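Local coordinates for protein purine phosphoribosyltransferase (Pyrococcus horikoshii, PDB 1VDM) that probably acts as a glycosyltransferase of the type I phosphoribosyltransferase family, attaching a phosphoribosyl group to a purine base, at residues I31-G36 with K54-K59. Residues are numbered along the deposited sequence; the frame is centred on the assembly and turned at random.
Sequences IGVARG and KVIDVK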
ATOM      1  N   ILE G  31       0.308  31.921 -23.312  1.00 42.12           N
ATOM      2  CA  ILE G  31       1.087  31.555 -24.482  1.00 43.08           C
ATOM      3  C   ILE G  31       2.505  31.274 -24.002  1.00 41.70           C
ATOM      4  O   ILE G  31       3.234  32.188 -23.595  1.00 40.79           O
ATOM      5  CB  ILE G  31       1.085  32.693 -25.533  1.00 44.06           C
ATOM      6  CG1 ILE G  31      -0.360  32.989 -25.955  1.00 44.77           C
ATOM      7  CG2 ILE G  31       1.920  32.289 -26.745  1.00 41.52           C
ATOM      8  CD1 ILE G  31      -0.521  34.227 -26.774  1.00 48.49           C
ATOM      9  N   GLY G  32       2.873  29.998 -24.021  1.00 39.21           N
ATOM     10  CA  GLY G  32       4.196  29.614 -23.580  1.00 40.15           C
ATOM     11  C   GLY G  32       5.178  29.572 -24.729  1.00 41.31           C
ATOM     12  O   GLY G  32       4.906  28.962 -25.767  1.00 41.18           O
ATOM     13  N   VAL G  33       6.316  30.235 -24.547  1.00 41.95           N
ATOM     14  CA  VAL G  33       7.399  30.236 -25.523  1.00 43.39           C
ATOM     15  C   VAL G  33       8.338  29.044 -25.320  1.00 44.07           C
ATOM     16  O   VAL G  33       8.943  28.859 -24.273  1.00 45.12           O
ATOM     17  CB  VAL G  33       8.174  31.546 -25.367  1.00 42.68           C
ATOM     18  CG1 VAL G  33       9.241  31.655 -26.454  1.00 41.54           C
ATOM     19  CG2 VAL G  33       7.226  32.726 -25.477  1.00 41.94           C
ATOM     20  N   ALA G  34       8.413  28.193 -26.361  1.00 44.05           N
ATOM     21  CA  ALA G  34       9.270  27.017 -26.269  1.00 44.35           C
ATOM     22  C   ALA G  34      10.751  27.387 -26.380  1.00 44.50           C
ATOM     23  O   ALA G  34      11.135  28.378 -26.985  1.00 46.29           O
ATOM     24  CB  ALA G  34       8.887  26.059 -27.398  1.00 44.36           C
ATOM     25  N   ARG G  35      11.595  26.565 -25.727  1.00 46.02           N
ATOM     26  CA  ARG G  35      11.066  25.423 -24.991  1.00 46.50           C
ATOM     27  C   ARG G  35      11.035  25.689 -23.485  1.00 45.11           C
ATOM     28  O   ARG G  35      10.193  25.193 -22.748  1.00 45.34           O
ATOM     29  CB  ARG G  35      11.957  24.214 -25.284  1.00 49.42           C
ATOM     30  CG  ARG G  35      12.216  24.031 -26.779  1.00 53.04           C
ATOM     31  CD  ARG G  35      11.806  22.636 -27.265  1.00 57.70           C
ATOM     32  NE  ARG G  35      11.479  22.664 -28.693  1.00 61.62           N
ATOM     33  CZ  ARG G  35      12.443  22.294 -29.556  1.00 62.67           C
ATOM     34  NH1 ARG G  35      13.630  21.924 -29.105  1.00 63.85           N
ATOM     35  NH2 ARG G  35      12.187  22.277 -30.866  1.00 61.86           N
ATOM     36  N   GLY G  36      12.029  26.472 -23.027  1.00 42.69           N
ATOM     37  CA  GLY G  36      12.108  26.775 -21.603  1.00 40.34           C
ATOM     38  C   GLY G  36      10.817  27.414 -21.089  1.00 37.85           C
ATOM     39  O   GLY G  36      10.390  27.212 -19.960  1.00 37.51           O
ATOM     40  N   LYS G  54      -1.633  27.910 -24.883  1.00 47.07           N
ATOM     41  CA  LYS G  54      -1.263  27.854 -26.287  1.00 48.43           C
ATOM     42  C   LYS G  54       0.263  27.812 -26.376  1.00 48.45           C
ATOM     43  O   LYS G  54       0.957  28.477 -25.604  1.00 48.54           O
ATOM     44  CB  LYS G  54      -1.824  29.063 -27.039  1.00 50.52           C
ATOM     45  CG  LYS G  54      -3.315  28.946 -27.306  1.00 52.73           C
ATOM     46  CD  LYS G  54      -3.850  30.105 -28.127  1.00 53.82           C
ATOM     47  CE  LYS G  54      -5.322  29.894 -28.470  1.00 54.15           C
ATOM     48  NZ  LYS G  54      -5.544  28.646 -29.258  1.00 54.78           N
ATOM     49  N   VAL G  55       0.784  27.007 -27.294  1.00 48.26           N
ATOM     50  CA  VAL G  55       2.224  26.891 -27.442  1.00 49.13           C
ATOM     51  C   VAL G  55       2.759  27.467 -28.746  1.00 50.45           C
ATOM     52  O   VAL G  55       2.198  27.246 -29.824  1.00 51.05           O
ATOM     53  CB  VAL G  55       2.668  25.424 -27.337  1.00 48.09           C
ATOM     54  CG1 VAL G  55       4.161  25.309 -27.592  1.00 47.59           C
ATOM     55  CG2 VAL G  55       2.329  24.887 -25.958  1.00 49.42           C
ATOM     56  N   ILE G  56       3.846  28.223 -28.637  1.00 50.75           N
ATOM     57  CA  ILE G  56       4.485  28.802 -29.809  1.00 50.11           C
ATOM     58  C   ILE G  56       5.977  28.493 -29.742  1.00 50.28           C
ATOM     59  O   ILE G  56       6.571  28.511 -28.665  1.00 49.00           O
ATOM     60  CB  ILE G  56       4.270  30.336 -29.883  1.00 49.29           C
ATOM     61  CG1 ILE G  56       4.661  30.836 -31.278  1.00 49.83           C
ATOM     62  CG2 ILE G  56       5.088  31.040 -28.804  1.00 48.34           C
ATOM     63  CD1 ILE G  56       4.136  32.222 -31.618  1.00 48.03           C
ATOM     64  N   ASP G  57       6.570  28.180 -30.890  1.00 51.64           N
ATOM     65  CA  ASP G  57       8.000  27.880 -30.955  1.00 53.31           C
ATOM     66  C   ASP G  57       8.627  28.742 -32.042  1.00 54.02           C
ATOM     67  O   ASP G  57       8.252  28.657 -33.214  1.00 51.55           O
ATOM     68  CB  ASP G  57       8.237  26.395 -31.270  1.00 54.17           C
ATOM     69  CG  ASP G  57       9.649  25.923 -30.902  1.00 55.97           C
ATOM     70  OD1 ASP G  57       9.909  24.697 -30.991  1.00 57.75           O
ATOM     71  OD2 ASP G  57      10.495  26.767 -30.519  1.00 54.60           O
ATOM     72  N   VAL G  58       9.569  29.586 -31.640  1.00 55.75           N
ATOM     73  CA  VAL G  58      10.260  30.462 -32.577  1.00 57.37           C
ATOM     74  C   VAL G  58      11.714  30.020 -32.681  1.00 58.77           C
ATOM     75  O   VAL G  58      12.379  29.796 -31.671  1.00 60.27           O
ATOM     76  CB  VAL G  58      10.200  31.930 -32.117  1.00 56.42           C
ATOM     77  CG1 VAL G  58      10.889  32.817 -33.133  1.00 57.76           C
ATOM     78  CG2 VAL G  58       8.752  32.358 -31.940  1.00 55.01           C
ATOM     79  N   LYS G  59      12.202  29.888 -33.906  1.00 60.31           N
ATOM     80  CA  LYS G  59      13.581  29.463 -34.106  1.00 62.65           C
ATOM     81  C   LYS G  59      14.330  30.413 -35.042  1.00 63.26           C
ATOM     82  O   LYS G  59      13.745  31.103 -35.866  1.00 62.75           O
ATOM     83  CB  LYS G  59      13.566  28.054 -34.698  1.00 63.05           C
ATOM     84  CG  LYS G  59      14.270  27.038 -33.795  1.00 65.97           C
ATOM     85  CD  LYS G  59      13.661  25.640 -33.908  1.00 67.74           C
ATOM     86  CE  LYS G  59      12.907  25.225 -32.640  1.00 68.45           C
ATOM     87  NZ  LYS G  59      11.804  24.334 -32.993  1.00 71.72           N
TER
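Strands 29-33 and 53-61 are the two parallel strands of a beta-alpha-beta unit in the phosphoribosyltransferase core, and they pair side by side through Gly32 and Lys54. The crossover between them runs through helix 38-47. Gly32 N donates to Lys54 O at 2.9 Å, and Ile56 N returns a bond to Gly32 O. Ala34 N then donates to Ile56 O at 3.0 Å, the next bond of the parallel ladder. Ile31, Val33 and Ile56 share one face of the sheet, which helix 97-107 covers at Ile31 and Val33. There the methyl CG2 of Ile31 meets CG2 of Ile56 at 4.0 Å. With CG1 beside the backbone N (chi1 -59°), Ile31 CG2 is anti to that N and is the branch that meets Ile56. The Ala34-Arg35 peptide is cis, a non-proline cis bond consistent with the pyrophosphate-binding loop of type I phosphoribosyltransferases. Ala34 CB rests against the carboxylate of Asp57, 3.6 Å from OD2. Arg35 NH2 forms a salt bridge with Asp57 OD1 at 3.3 Å, its hydrogen bond weak and bent, with the guanidinium and carboxylate planes 74° apart. Lys59 NZ binds the same OD1 more closely, at 2.8 Å, from above the carboxylate plane, and also bonds Thr74 OG1. Arg35 NH2 and Lys59 NZ lie close together without bonding each other, and the shared carboxylate would partly offset their like charges.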